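Local coordinates for protein serine-tRNA ligase (Naegleria fowleri, PDB 6BLJ) that probably joins serine to its cognate tRNA in the cytoplasm, as a class II aminoacyl-tRNA synthetase, and is captured here with AMP in its nucleotide pocket, at residues 213-218 with 328-333; 226-231 with 446-451; 278-283 with 311-316. All coordinates share one frame; numbering follows the deposited sequence.

Contact 1 of 3, residues 213-218 with 328-333. With AMP (adenosine monophosphate), chain D.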
loop_
_atom_site.group_PDB
_atom_site.type_symbol
_atom_site.label_atom_id
_atom_site.label_comp_id
_atom_site.label_asym_id
_atom_site.label_seq_id
_atom_site.Cartn_x
_atom_site.Cartn_y
_atom_site.Cartn_z
ATOM N N ARG A 213 -0.896 -7.291 16.803
ATOM C CA ARG A 213 -0.536 -6.332 17.857
ATOM C C ARG A 213 -1.740 -5.732 18.582
ATOM O O ARG A 213 -1.564 -4.827 19.410
ATOM C CB ARG A 213 0.336 -5.183 17.317
ATOM C CG ARG A 213 1.606 -5.662 16.508
ATOM C CD ARG A 213 2.591 -4.465 16.228
ATOM N NE ARG A 213 3.748 -4.903 15.452
ATOM C CZ ARG A 213 4.903 -5.290 15.995
ATOM N NH1 ARG A 213 5.073 -5.263 17.317
ATOM N NH2 ARG A 213 5.894 -5.708 15.222
ATOM N N GLY A 214 -2.958 -6.202 18.318
ATOM C CA GLY A 214 -4.121 -5.659 19.022
ATOM C C GLY A 214 -4.126 -6.024 20.498
ATOM O O GLY A 214 -3.682 -7.101 20.903
ATOM N N TYR A 215 -4.658 -5.119 21.327
ATOM C CA TYR A 215 -4.675 -5.367 22.765
ATOM C C TYR A 215 -5.895 -4.718 23.401
ATOM O O TYR A 215 -6.387 -3.691 22.929
ATOM C CB TYR A 215 -3.387 -4.842 23.458
ATOM C CG TYR A 215 -3.208 -3.323 23.377
ATOM C CD1 TYR A 215 -2.699 -2.722 22.219
ATOM C CD2 TYR A 215 -3.519 -2.498 24.465
ATOM C CE1 TYR A 215 -2.524 -1.329 22.137
ATOM C CE2 TYR A 215 -3.332 -1.099 24.403
ATOM C CZ TYR A 215 -2.846 -0.534 23.233
ATOM O OH TYR A 215 -2.670 0.822 23.141
ATOM N N PHE A 216 -6.385 -5.336 24.477
ATOM C CA PHE A 216 -7.227 -4.662 25.464
ATOM C C PHE A 216 -6.403 -4.419 26.718
ATOM O O PHE A 216 -5.648 -5.297 27.142
ATOM C CB PHE A 216 -8.453 -5.488 25.889
ATOM C CG PHE A 216 -9.485 -5.713 24.810
ATOM C CD1 PHE A 216 -10.714 -5.043 24.849
ATOM C CD2 PHE A 216 -9.270 -6.651 23.818
ATOM C CE1 PHE A 216 -11.703 -5.290 23.871
ATOM C CE2 PHE A 216 -10.248 -6.905 22.815
ATOM C CZ PHE A 216 -11.466 -6.232 22.852
ATOM N N LEU A 217 -6.557 -3.235 27.309
ATOM C CA LEU A 217 -5.994 -2.917 28.615
ATOM C C LEU A 217 -7.132 -2.905 29.631
ATOM O O LEU A 217 -8.234 -2.426 29.333
ATOM C CB LEU A 217 -5.268 -1.561 28.583
ATOM C CG LEU A 217 -4.049 -1.342 29.491
ATOM C CD1 LEU A 217 -2.890 -2.236 29.060
ATOM C CD2 LEU A 217 -3.616 0.130 29.509
ATOM N N LEU A 218 -6.884 -3.469 30.829
ATOM C CA LEU A 218 -7.933 -3.598 31.851
ATOM C C LEU A 218 -7.508 -3.073 33.225
ATOM O O LEU A 218 -6.348 -3.191 33.630
ATOM C CB LEU A 218 -8.385 -5.065 32.039
ATOM C CG LEU A 218 -9.048 -5.757 30.830
ATOM C CD1 LEU A 218 -7.983 -6.342 29.938
ATOM C CD2 LEU A 218 -10.042 -6.826 31.255
ATOM N N PHE A 328 4.710 -2.528 23.905
ATOM C CA PHE A 328 5.865 -1.669 23.620
ATOM C C PHE A 328 5.811 -1.105 22.199
ATOM O O PHE A 328 6.110 0.075 21.976
ATOM C CB PHE A 328 7.146 -2.476 23.839
ATOM C CG PHE A 328 8.411 -1.736 23.530
ATOM C CD1 PHE A 328 8.899 -1.695 22.231
ATOM C CD2 PHE A 328 9.146 -1.130 24.543
ATOM C CE1 PHE A 328 10.092 -1.027 21.938
ATOM C CE2 PHE A 328 10.349 -0.471 24.259
ATOM C CZ PHE A 328 10.816 -0.415 22.960
ATOM N N ARG A 329 5.480 -1.941 21.222
ATOM C CA ARG A 329 5.328 -1.514 19.834
ATOM C C ARG A 329 3.978 -2.014 19.351
ATOM O O ARG A 329 3.801 -3.223 19.143
ATOM C CB ARG A 329 6.455 -2.066 18.953
ATOM C CG ARG A 329 6.340 -1.639 17.493
ATOM C CD ARG A 329 7.405 -2.309 16.626
ATOM N NE ARG A 329 8.753 -2.008 17.092
ATOM C CZ ARG A 329 9.421 -0.899 16.789
ATOM N NH1 ARG A 329 8.872 0.016 15.995
ATOM N NH2 ARG A 329 10.644 -0.708 17.271
ATOM N N VAL A 330 3.046 -1.085 19.137
ATOM C CA VAL A 330 1.674 -1.396 18.777
ATOM C C VAL A 330 1.273 -0.528 17.583
ATOM O O VAL A 330 2.034 0.325 17.134
ATOM C CB VAL A 330 0.715 -1.190 19.966
ATOM C CG1 VAL A 330 0.939 -2.273 21.025
ATOM C CG2 VAL A 330 0.930 0.203 20.586
ATOM N N HIS A 331 0.063 -0.768 17.062
ATOM C CA HIS A 331 -0.509 0.048 15.997
ATOM C C HIS A 331 -1.311 1.231 16.519
ATOM O O HIS A 331 -1.648 2.113 15.724
ATOM C CB HIS A 331 -1.432 -0.779 15.093
ATOM C CG HIS A 331 -0.760 -1.944 14.438
ATOM N ND1 HIS A 331 0.282 -1.799 13.548
ATOM C CD2 HIS A 331 -1.005 -3.274 14.519
ATOM C CE1 HIS A 331 0.658 -2.993 13.118
ATOM N NE2 HIS A 331 -0.100 -3.905 13.699
ATOM N N GLN A 332 -1.608 1.265 17.822
ATOM C CA GLN A 332 -2.519 2.243 18.411
ATOM C C GLN A 332 -2.035 2.601 19.810
ATOM O O GLN A 332 -1.938 1.721 20.675
ATOM C CB GLN A 332 -3.941 1.664 18.460
ATOM C CG GLN A 332 -4.985 2.508 19.165
ATOM C CD GLN A 332 -6.275 1.716 19.393
ATOM O OE1 GLN A 332 -6.782 1.057 18.488
ATOM N NE2 GLN A 332 -6.780 1.748 20.613
ATOM N N PHE A 333 -1.752 3.883 20.038
ATOM C CA PHE A 333 -1.301 4.331 21.354
ATOM C C PHE A 333 -1.580 5.825 21.504
ATOM O O PHE A 333 -1.679 6.563 20.513
ATOM C CB PHE A 333 0.196 4.018 21.554
ATOM C CG PHE A 333 1.104 4.678 20.527
ATOM C CD1 PHE A 333 1.328 4.080 19.297
ATOM C CD2 PHE A 333 1.726 5.889 20.796
ATOM C CE1 PHE A 333 2.174 4.669 18.344
ATOM C CE2 PHE A 333 2.561 6.491 19.849
ATOM C CZ PHE A 333 2.784 5.866 18.615
HETATM P P AMP D . 8.626 8.716 16.641
HETATM O O1P AMP D . 8.895 7.522 15.723
HETATM O O2P AMP D . 7.577 9.686 16.265
HETATM O O3P AMP D . 9.956 9.386 16.954
HETATM O "O5'" AMP D . 8.149 8.076 18.020
HETATM C "C5'" AMP D . 7.944 8.876 19.176
HETATM C "C4'" AMP D . 7.718 8.006 20.394
HETATM O "O4'" AMP D . 6.431 7.344 20.293
HETATM C "C3'" AMP D . 8.706 6.874 20.574
HETATM O "O3'" AMP D . 9.903 7.291 21.203
HETATM C "C2'" AMP D . 7.919 5.859 21.383
HETATM O "O2'" AMP D . 7.903 6.233 22.750
HETATM C "C1'" AMP D . 6.514 6.037 20.814
HETATM N N9 AMP D . 6.195 5.072 19.735
HETATM C C8 AMP D . 6.608 5.145 18.429
HETATM N N7 AMP D . 6.176 4.159 17.676
HETATM C C5 AMP D . 5.423 3.384 18.545
HETATM C C6 AMP D . 4.694 2.192 18.365
HETATM N N6 AMP D . 4.554 1.566 17.184
HETATM N N1 AMP D . 4.085 1.660 19.446
HETATM C C2 AMP D . 4.177 2.301 20.618
HETATM N N3 AMP D . 4.811 3.442 20.903
HETATM C C4 AMP D . 5.428 3.934 19.821
HETATM O O HOH W 1 -2.142 -2.429 18.340
#
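Tyr215 OH donates to Gln332 O at 2.7 Å, the acceptor lying at the ring edge, while Arg213 NH1 donates to Arg329 O at 3.0 Å. The second bond is bent (139° at the hydrogen): NH1 sits 38° out of the carbonyl plane. The same guanidinium also binds the carbonyls of Lys322 and Asp323, so it draws together three carbonyls of the motif 2 loop of this class II synthetase. A water donates to Arg213 O and accepts from His331 N, closing a third polar bridge. Packing follows around these bonds. With chi1 at -52°, CG of Arg213 is anti to its carbonyl carbon, and the extended chain runs over His331, its CD lying 4.0 Å from the ring centroid in a CH-pi contact. Arg329 CD sits over one face of the Arg213 guanidinium, the two chains side by side; Asp323 and Glu316 pair with Arg329's own guanidinium. Val330 CG1 meets Tyr215 CE1 at 3.8 Å, and its CG2 turns to the adenine. There Val330 N donates to AMP N1 (3.0 Å) and Val330 O accepts from N6 (2.8 Å), with one face of the Phe333 ring under the base. Residues 213-218 thus hold the carbonyls of Arg329 and Gln332, which flank Val330 and His331; this probably helps fix the Val330 N-H and C=O that read the Watson-Crick edge of adenine.

Contact 2 of 3, residues 226-231 with 446-451; sequences LALQNY and TATSRT. With AMP (adenosine monophosphate), chain D.
Beyond the seam where Leu228 and Gln229 meet Thr448 and Thr451, the flat guanidinium of Arg450 lies against AMP, with C2' of the ribose 3.5 Å above one face, towards the rim. Its NH2 reaches the base as well, 3.7 Å from AMP C4. NH1 makes a salt bridge with Glu406, and Phe328 adds a cation-pi contact. This is the strand-helix unit of motif 3 in the class II synthetase core: strand 436-447 ends at Ala447, which occupies the N-cap position, and helix 448-458 carries the arginine. Ala447 CB also faces the nucleotide, 3.5 Å from AMP C1'. The contact with helix 220-238 is made by the other side of the unit and is van der Waals packing, mostly between methyl and methylene groups. Thr448 presents its methyl group: CG2 is anti to the carbonyl carbon and touches both Leu228 CB and Gln229 CG, the Gln229 chain crossing it at about a right angle. Its hydroxyl, with chi1 at 60°, is turned to Asn225 instead. One helical turn on, Thr451 repeats the division of labour, its methyl meeting Leu228 while its hydroxyl turns to Thr446, with a weak bond to Tyr364 OH besides. OG1 of Thr451 lies 2.9 Å from OG1 of Thr446, a hydrogen bond in which either may donate, so these two hydroxyls pair beside the leucine. The Leu228 side chain fits between Thr448 and Thr451, its CD1 resting 3.8 Å from Thr451 CG2.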
loop_
_atom_site.group_PDB
_atom_site.type_symbol
_atom_site.label_atom_id
_atom_site.label_comp_id
_atom_site.label_asym_id
_atom_site.label_seq_id
_atom_site.Cartn_x
_atom_site.Cartn_y
_atom_site.Cartn_z
ATOM N N LEU A 226 -4.615 6.808 31.847
ATOM C CA LEU A 226 -5.215 8.131 31.954
ATOM C C LEU A 226 -4.403 9.046 32.852
ATOM O O LEU A 226 -4.270 10.237 32.559
ATOM C CB LEU A 226 -6.640 8.042 32.492
ATOM C CG LEU A 226 -7.785 7.974 31.499
ATOM C CD1 LEU A 226 -9.064 8.114 32.276
ATOM C CD2 LEU A 226 -7.640 9.132 30.527
ATOM N N ALA A 227 -3.912 8.527 33.984
ATOM C CA ALA A 227 -3.145 9.369 34.896
ATOM C C ALA A 227 -1.936 9.977 34.184
ATOM O O ALA A 227 -1.637 11.164 34.362
ATOM C CB ALA A 227 -2.722 8.559 36.127
ATOM N N LEU A 228 -1.246 9.181 33.354
ATOM C CA LEU A 228 -0.091 9.687 32.616
ATOM C C LEU A 228 -0.487 10.810 31.671
ATOM O O LEU A 228 0.230 11.811 31.550
ATOM C CB LEU A 228 0.572 8.556 31.829
ATOM C CG LEU A 228 1.709 7.732 32.429
ATOM C CD1 LEU A 228 2.060 6.591 31.468
ATOM C CD2 LEU A 228 2.939 8.603 32.697
ATOM N N GLN A 229 -1.605 10.638 30.959
ATOM C CA GLN A 229 -2.080 11.671 30.050
ATOM C C GLN A 229 -2.449 12.934 30.815
ATOM O O GLN A 229 -2.093 14.044 30.413
ATOM C CB GLN A 229 -3.287 11.163 29.261
ATOM C CG GLN A 229 -2.972 10.091 28.245
ATOM C CD GLN A 229 -4.230 9.405 27.778
ATOM O OE1 GLN A 229 -4.347 8.181 27.832
ATOM N NE2 GLN A 229 -5.207 10.200 27.367
ATOM N N ASN A 230 -3.207 12.775 31.908
ATOM C CA ASN A 230 -3.661 13.920 32.691
ATOM C C ASN A 230 -2.481 14.685 33.288
ATOM O O ASN A 230 -2.451 15.926 33.277
ATOM C CB ASN A 230 -4.596 13.417 33.791
ATOM C CG ASN A 230 -5.556 14.479 34.295
ATOM O OD1 ASN A 230 -6.703 14.187 34.618
ATOM N ND2 ASN A 230 -5.085 15.719 34.376
ATOM N N TYR A 231 -1.516 13.956 33.848
ATOM C CA TYR A 231 -0.334 14.580 34.429
ATOM C C TYR A 231 0.506 15.260 33.352
ATOM O O TYR A 231 0.949 16.401 33.530
ATOM C CB TYR A 231 0.485 13.525 35.186
ATOM C CG TYR A 231 1.861 13.992 35.632
ATOM C CD1 TYR A 231 2.010 15.182 36.330
ATOM C CD2 TYR A 231 3.004 13.241 35.358
ATOM C CE1 TYR A 231 3.265 15.629 36.739
ATOM C CE2 TYR A 231 4.273 13.678 35.771
ATOM C CZ TYR A 231 4.386 14.879 36.464
ATOM O OH TYR A 231 5.614 15.341 36.876
ATOM N N THR A 446 5.238 12.015 26.340
ATOM C CA THR A 446 5.067 10.613 26.700
ATOM C C THR A 446 4.111 9.921 25.735
ATOM O O THR A 446 3.000 10.399 25.480
ATOM C CB THR A 446 4.585 10.472 28.163
ATOM O OG1 THR A 446 4.392 9.091 28.484
ATOM C CG2 THR A 446 3.270 11.221 28.424
ATOM N N ALA A 447 4.566 8.791 25.200
ATOM C CA ALA A 447 3.710 7.823 24.535
ATOM C C ALA A 447 3.356 6.762 25.576
ATOM O O ALA A 447 4.250 6.087 26.099
ATOM C CB ALA A 447 4.430 7.218 23.328
ATOM N N THR A 448 2.068 6.643 25.914
ATOM C CA THR A 448 1.772 6.078 27.228
ATOM C C THR A 448 1.906 4.557 27.282
ATOM O O THR A 448 2.315 4.039 28.322
ATOM C CB THR A 448 0.385 6.534 27.715
ATOM O OG1 THR A 448 -0.629 6.107 26.791
ATOM C CG2 THR A 448 0.348 8.070 27.862
ATOM N N SER A 449 1.608 3.815 26.204
ATOM C CA SER A 449 1.722 2.354 26.308
ATOM C C SER A 449 3.173 1.921 26.538
ATOM O O SER A 449 3.442 1.059 27.386
ATOM C CB SER A 449 1.107 1.667 25.077
ATOM O OG SER A 449 1.955 1.651 23.930
ATOM N N ARG A 450 4.129 2.543 25.836
ATOM C CA ARG A 450 5.536 2.214 26.068
ATOM C C ARG A 450 6.041 2.771 27.406
ATOM O O ARG A 450 6.903 2.156 28.048
ATOM C CB ARG A 450 6.402 2.721 24.909
ATOM C CG ARG A 450 7.875 2.254 24.948
ATOM C CD ARG A 450 8.651 2.686 23.707
ATOM N NE ARG A 450 8.134 2.043 22.495
ATOM C CZ ARG A 450 8.724 2.119 21.307
ATOM N NH1 ARG A 450 9.869 2.799 21.177
ATOM N NH2 ARG A 450 8.195 1.482 20.264
ATOM N N THR A 451 5.572 3.957 27.820
ATOM C CA THR A 451 5.937 4.461 29.145
ATOM C C THR A 451 5.374 3.562 30.247
ATOM O O THR A 451 6.049 3.317 31.254
ATOM C CB THR A 451 5.482 5.923 29.312
ATOM O OG1 THR A 451 6.171 6.754 28.367
ATOM C CG2 THR A 451 5.762 6.466 30.720
HETATM P P AMP D . 8.626 8.716 16.641
HETATM O O1P AMP D . 8.895 7.522 15.723
HETATM O O2P AMP D . 7.577 9.686 16.265
HETATM O O3P AMP D . 9.956 9.386 16.954
HETATM O "O5'" AMP D . 8.149 8.076 18.020
HETATM C "C5'" AMP D . 7.944 8.876 19.176
HETATM C "C4'" AMP D . 7.718 8.006 20.394
HETATM O "O4'" AMP D . 6.431 7.344 20.293
HETATM C "C3'" AMP D . 8.706 6.874 20.574
HETATM O "O3'" AMP D . 9.903 7.291 21.203
HETATM C "C2'" AMP D . 7.919 5.859 21.383
HETATM O "O2'" AMP D . 7.903 6.233 22.750
HETATM C "C1'" AMP D . 6.514 6.037 20.814
HETATM N N9 AMP D . 6.195 5.072 19.735
HETATM C C8 AMP D . 6.608 5.145 18.429
HETATM N N7 AMP D . 6.176 4.159 17.676
HETATM C C5 AMP D . 5.423 3.384 18.545
HETATM C C6 AMP D . 4.694 2.192 18.365
HETATM N N6 AMP D . 4.554 1.566 17.184
HETATM N N1 AMP D . 4.085 1.660 19.446
HETATM C C2 AMP D . 4.177 2.301 20.618
HETATM N N3 AMP D . 4.811 3.442 20.903
HETATM C C4 AMP D . 5.428 3.934 19.821
#

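Contact 3 of 3, residues 278-283 with 311-316. With AMP (adenosine monophosphate), chain D.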
loop_
_atom_site.group_PDB
_atom_site.type_symbol
_atom_site.label_atom_id
_atom_site.label_comp_id
_atom_site.label_asym_id
_atom_site.label_seq_id
_atom_site.Cartn_x
_atom_site.Cartn_y
_atom_site.Cartn_z
ATOM N N LYS A 278 -8.803 9.578 3.598
ATOM C CA LYS A 278 -7.980 10.235 4.592
ATOM C C LYS A 278 -6.929 9.258 5.090
ATOM O O LYS A 278 -6.955 8.072 4.765
ATOM C CB LYS A 278 -8.860 10.721 5.742
ATOM C CG LYS A 278 -9.912 11.737 5.312
ATOM C CD LYS A 278 -10.794 12.060 6.502
ATOM C CE LYS A 278 -12.091 12.673 6.063
ATOM N NZ LYS A 278 -12.951 11.692 5.356
ATOM N N TYR A 279 -6.002 9.768 5.895
ATOM C CA TYR A 279 -5.038 8.945 6.606
ATOM C C TYR A 279 -5.279 9.087 8.102
ATOM O O TYR A 279 -5.540 10.188 8.579
ATOM C CB TYR A 279 -3.576 9.354 6.338
ATOM C CG TYR A 279 -3.023 9.100 4.952
ATOM C CD1 TYR A 279 -2.793 7.808 4.502
ATOM C CD2 TYR A 279 -2.632 10.157 4.134
ATOM C CE1 TYR A 279 -2.248 7.569 3.247
ATOM C CE2 TYR A 279 -2.077 9.929 2.880
ATOM C CZ TYR A 279 -1.894 8.638 2.444
ATOM O OH TYR A 279 -1.362 8.414 1.199
ATOM N N LEU A 280 -5.121 7.992 8.850
ATOM C CA LEU A 280 -5.021 8.109 10.302
ATOM C C LEU A 280 -3.665 8.715 10.648
ATOM O O LEU A 280 -2.643 8.379 10.043
ATOM C CB LEU A 280 -5.158 6.740 10.972
ATOM C CG LEU A 280 -6.518 6.036 10.863
ATOM C CD1 LEU A 280 -6.462 4.643 11.462
ATOM C CD2 LEU A 280 -7.611 6.864 11.551
ATOM N N ILE A 281 -3.645 9.614 11.625
ATOM C CA ILE A 281 -2.384 10.266 11.970
ATOM C C ILE A 281 -1.469 9.311 12.727
ATOM O O ILE A 281 -1.923 8.460 13.511
ATOM C CB ILE A 281 -2.642 11.551 12.770
ATOM C CG1 ILE A 281 -3.228 11.241 14.156
ATOM C CG2 ILE A 281 -3.537 12.484 11.936
ATOM C CD1 ILE A 281 -3.374 12.539 15.078
ATOM N N ALA A 282 -0.162 9.442 12.477
ATOM C CA ALA A 282 0.875 8.729 13.218
ATOM C C ALA A 282 1.320 9.474 14.471
ATOM O O ALA A 282 1.920 8.858 15.357
ATOM C CB ALA A 282 2.106 8.485 12.316
ATOM N N THR A 283 0.982 10.759 14.592
ATOM C CA THR A 283 1.423 11.621 15.682
ATOM C C THR A 283 0.650 12.933 15.582
ATOM O O THR A 283 0.383 13.404 14.475
ATOM C CB THR A 283 2.951 11.875 15.623
ATOM O OG1 THR A 283 3.307 12.956 16.500
ATOM C CG2 THR A 283 3.434 12.225 14.193
ATOM N N THR A 311 -4.692 9.996 20.041
ATOM C CA THR A 311 -4.290 8.643 19.707
ATOM C C THR A 311 -3.508 8.709 18.401
ATOM O O THR A 311 -3.722 9.606 17.581
ATOM C CB THR A 311 -5.516 7.725 19.615
ATOM O OG1 THR A 311 -6.141 7.701 20.898
ATOM C CG2 THR A 311 -5.128 6.268 19.246
ATOM N N CYS A 312 -2.562 7.785 18.251
ATOM C CA CYS A 312 -1.652 7.678 17.122
ATOM C C CYS A 312 -1.754 6.281 16.535
ATOM O O CYS A 312 -1.857 5.297 17.275
ATOM C CB CYS A 312 -0.201 7.922 17.551
ATOM S SG CYS A 312 0.037 9.505 18.407
ATOM N N PHE A 313 -1.674 6.193 15.211
ATOM C CA PHE A 313 -1.854 4.927 14.504
ATOM C C PHE A 313 -0.684 4.695 13.561
ATOM O O PHE A 313 -0.347 5.573 12.756
ATOM C CB PHE A 313 -3.164 4.912 13.716
ATOM C CG PHE A 313 -4.393 5.211 14.556
ATOM C CD1 PHE A 313 -5.147 4.180 15.110
ATOM C CD2 PHE A 313 -4.797 6.524 14.780
ATOM C CE1 PHE A 313 -6.296 4.460 15.867
ATOM C CE2 PHE A 313 -5.934 6.809 15.544
ATOM C CZ PHE A 313 -6.680 5.778 16.078
ATOM N N ARG A 314 -0.071 3.512 13.641
ATOM C CA ARG A 314 1.108 3.225 12.835
ATOM C C ARG A 314 1.065 1.793 12.330
ATOM O O ARG A 314 0.934 0.856 13.120
ATOM C CB ARG A 314 2.382 3.476 13.640
ATOM C CG ARG A 314 2.489 4.927 14.076
ATOM C CD ARG A 314 3.841 5.239 14.575
ATOM N NE ARG A 314 3.914 6.606 15.048
ATOM C CZ ARG A 314 5.059 7.223 15.292
ATOM N NH1 ARG A 314 6.211 6.574 15.087
ATOM N NH2 ARG A 314 5.044 8.468 15.748
ATOM N N LYS A 315 1.211 1.629 11.011
ATOM C CA LYS A 315 1.127 0.304 10.417
ATOM C C LYS A 315 2.337 -0.561 10.791
ATOM O O LYS A 315 2.214 -1.785 10.850
ATOM C CB LYS A 315 1.002 0.413 8.896
ATOM C CG LYS A 315 -0.288 1.096 8.417
ATOM C CD LYS A 315 -0.507 0.846 6.925
ATOM C CE LYS A 315 0.679 1.372 6.124
ATOM N NZ LYS A 315 0.348 1.481 4.685
ATOM N N GLU A 316 3.493 0.049 11.056
ATOM C CA GLU A 316 4.705 -0.695 11.450
ATOM C C GLU A 316 5.048 -1.791 10.439
ATOM O O GLU A 316 5.499 -2.883 10.799
ATOM C CB GLU A 316 4.554 -1.296 12.855
ATOM C CG GLU A 316 4.351 -0.248 13.955
ATOM C CD GLU A 316 5.570 0.624 14.118
ATOM O OE1 GLU A 316 6.682 0.065 14.009
ATOM O OE2 GLU A 316 5.420 1.850 14.352
HETATM P P AMP D . 8.626 8.716 16.641
HETATM O O1P AMP D . 8.895 7.522 15.723
HETATM O O2P AMP D . 7.577 9.686 16.265
HETATM O O3P AMP D . 9.956 9.386 16.954
HETATM O "O5'" AMP D . 8.149 8.076 18.020
HETATM C "C5'" AMP D . 7.944 8.876 19.176
HETATM C "C4'" AMP D . 7.718 8.006 20.394
HETATM O "O4'" AMP D . 6.431 7.344 20.293
HETATM C "C3'" AMP D . 8.706 6.874 20.574
HETATM O "O3'" AMP D . 9.903 7.291 21.203
HETATM C "C2'" AMP D . 7.919 5.859 21.383
HETATM O "O2'" AMP D . 7.903 6.233 22.750
HETATM C "C1'" AMP D . 6.514 6.037 20.814
HETATM N N9 AMP D . 6.195 5.072 19.735
HETATM C C8 AMP D . 6.608 5.145 18.429
HETATM N N7 AMP D . 6.176 4.159 17.676
HETATM C C5 AMP D . 5.423 3.384 18.545
HETATM C C6 AMP D . 4.694 2.192 18.365
HETATM N N6 AMP D . 4.554 1.566 17.184
HETATM N N1 AMP D . 4.085 1.660 19.446
HETATM C C2 AMP D . 4.177 2.301 20.618
HETATM N N3 AMP D . 4.811 3.442 20.903
HETATM C C4 AMP D . 5.428 3.934 19.821
HETATM O O HOH W 2 -1.846 5.880 10.346
#
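Arg314 grips Ala282 O side-on with two nitrogens, NE at 3.0 Å and NH2 at 3.2 Å. Both approach from the same face of the carbonyl plane, while the oxygen lies close to the guanidinium plane. NH1 and the other N-H of NH2 turn to the phosphate of AMP: NH1 donates to O1P (2.9 Å) and NH2 to O2P along a nearly straight line, 175° at the hydrogen. The chain is extended from CG to NE, which carries the group from the strand end across to the nucleotide. Nearer the backbone, Phe313 N donates to Ile281 O at 2.8 Å, in the carbonyl plane, and a water donates to both Leu280 O and Phe313 O. Phe313 O further meets the CA-H of Ala282, whose N is taken by Gln286 OE1; Arg314 O accepts from His331 ND1. Thr283 OG1 caps Glu285 N at the start of helix 285-290 and is hydrogen-bonded to Lys335 NZ. Glu316 OE2 accepts from AMP N6 at 3.0 Å. On the apolar side Leu280 CD1 stands over a face of the Phe313 ring, 4.1 Å from the centroid. This FRKE run of motif 2 therefore holds both ends of AMP, and the two hydrogen bonds to one carbonyl oxygen probably limit the rotation of the Arg314 guanidinium and so set NH1 and NH2 for the phosphate.

From the N terminus the chain passes 213-218 and, directly after strand 216-218, helix 220-238 with 226-231. Contact 3 closes the short loop between 283 and 311 first. The motif 2 loop leads back into strand 332-342, where contact 1 closes a loop enclosing contact 3. Contact 2 closes last at 446-451; its loop crosses that of contact 1 and also encloses contact 3. The later segments each include an end of one of three strands of one sheet, 304-313, 332-342 (in the middle) and 436-447. To it contact 1 ties the loop before strand 216-218, contact 2 helix 220-238, and contact 3 the end of strand 278-280. Contact 1 touches both others; all three reach AMP.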